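Local atomic coordinates of uncharacterized ATP-binding protein MJ1010 (Methanocaldococcus jannaschii DSM 2661, PDB entry 3BJO), a protein that is of unknown function but possibly binds ATP, its C-terminal domain belonging to the helix-turn-helix clan. Residues A50-L53 / F54-K57. Residues are numbered along the deposited sequence; the frame is centred on the assembly and turned at random.
Sequences ALKL and FKGK
The backbone N of F54 reaches back three residues to the O of L51 at 2.9 Å, and the same oxygen also lies at the edge of the F54 ring, in its plane. One residue on, the N of K55 binds the O of K52 at 3.0 Å, and L53 N bonds to A50 O at 3.1 Å. Three successive bonds of i to i+3 spacing mark a chain that is winding more tightly than an alpha helix.

With CG anti to its own carbonyl carbon (chi1 -71°), F54 turns its ring back along the preceding turn, where CD2 meets A50 O at 3.5 Å. The ring also packs on I60, L88 and P90; an alanine here would probably open a gap beside these residues and strip the A50 and L51 carbonyls of their aromatic edge. K52 and K55 run side by side, K52 CG lying 4.0 Å from K55 CD and their like-charged NZ atoms 6.2 Å apart, while K55 NZ bonds to L103 O. F54 O accepts a bond from W96 NE1. Such 3-10-type bonding is characteristic of a helix C-terminus, here near the end of helix 44-52, on the way to strand 60-61.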
loop_
_atom_site.group_PDB
_atom_site.type_symbol
_atom_site.label_atom_id
_atom_site.label_comp_id
_atom_site.label_asym_id
_atom_site.label_seq_id
_atom_site.Cartn_x
_atom_site.Cartn_y
_atom_site.Cartn_z
ATOM N N ALA A 50 -3.186 5.435 -6.091
ATOM C CA ALA A 50 -4.068 4.496 -5.440
ATOM C C ALA A 50 -3.912 4.619 -3.922
ATOM O O ALA A 50 -4.894 4.600 -3.159
ATOM C CB ALA A 50 -3.703 3.050 -5.874
ATOM N N LEU A 51 -2.669 4.692 -3.475
ATOM C CA LEU A 51 -2.403 4.728 -2.022
ATOM C C LEU A 51 -2.918 6.024 -1.395
ATOM O O LEU A 51 -3.331 6.053 -0.237
ATOM C CB LEU A 51 -0.908 4.581 -1.782
ATOM C CG LEU A 51 -0.387 3.152 -1.957
ATOM C CD1 LEU A 51 1.176 3.104 -1.774
ATOM C CD2 LEU A 51 -1.030 2.175 -0.985
ATOM N N LYS A 52 -2.885 7.107 -2.166
ATOM C CA LYS A 52 -3.313 8.380 -1.631
ATOM C C LYS A 52 -4.788 8.302 -1.255
ATOM O O LYS A 52 -5.268 9.043 -0.382
ATOM C CB LYS A 52 -3.035 9.522 -2.618
ATOM C CG LYS A 52 -1.672 10.183 -2.356
ATOM C CD LYS A 52 -1.078 10.971 -3.536
ATOM C CE LYS A 52 -1.903 12.095 -4.019
ATOM N NZ LYS A 52 -1.076 13.156 -4.746
ATOM N N LEU A 53 -5.496 7.367 -1.875
ATOM C CA LEU A 53 -6.943 7.226 -1.622
ATOM C C LEU A 53 -7.181 6.826 -0.155
ATOM O O LEU A 53 -8.214 7.135 0.439
ATOM C CB LEU A 53 -7.574 6.193 -2.565
ATOM C CG LEU A 53 -7.787 6.582 -4.037
ATOM C CD1 LEU A 53 -8.326 5.369 -4.866
ATOM C CD2 LEU A 53 -8.746 7.788 -4.197
ATOM N N PHE A 54 -6.197 6.156 0.421
ATOM C CA PHE A 54 -6.324 5.658 1.778
ATOM C C PHE A 54 -5.986 6.743 2.809
ATOM O O PHE A 54 -6.037 6.490 4.017
ATOM C CB PHE A 54 -5.373 4.465 1.956
ATOM C CG PHE A 54 -5.823 3.220 1.203
ATOM C CD1 PHE A 54 -6.654 2.274 1.823
ATOM C CD2 PHE A 54 -5.472 3.027 -0.133
ATOM C CE1 PHE A 54 -7.119 1.123 1.109
ATOM C CE2 PHE A 54 -5.910 1.867 -0.844
ATOM C CZ PHE A 54 -6.727 0.919 -0.212
ATOM N N LYS A 55 -5.656 7.954 2.358
ATOM C CA LYS A 55 -5.329 9.027 3.314
ATOM C C LYS A 55 -6.549 9.439 4.120
ATOM O O LYS A 55 -6.441 9.701 5.307
ATOM C CB LYS A 55 -4.677 10.238 2.636
ATOM C CG LYS A 55 -3.160 10.023 2.363
ATOM C CD LYS A 55 -2.622 11.094 1.445
ATOM C CE LYS A 55 -2.461 12.393 2.206
ATOM N NZ LYS A 55 -2.291 13.530 1.293
ATOM N N GLY A 56 -7.716 9.447 3.506
ATOM C CA GLY A 56 -8.891 9.812 4.242
ATOM C C GLY A 56 -9.896 8.707 4.531
ATOM O O GLY A 56 -10.989 9.001 5.017
ATOM N N LYS A 57 -9.556 7.451 4.236
ATOM C CA LYS A 57 -10.512 6.366 4.401
ATOM C C LYS A 57 -9.814 5.036 4.478
ATOM O O LYS A 57 -8.959 4.750 3.641
ATOM C CB LYS A 57 -11.495 6.350 3.243
ATOM C CG LYS A 57 -12.832 5.769 3.627
ATOM C CD LYS A 57 -13.663 5.546 2.369
ATOM C CE LYS A 57 -15.084 5.109 2.708
ATOM N NZ LYS A 57 -15.159 4.089 3.791
#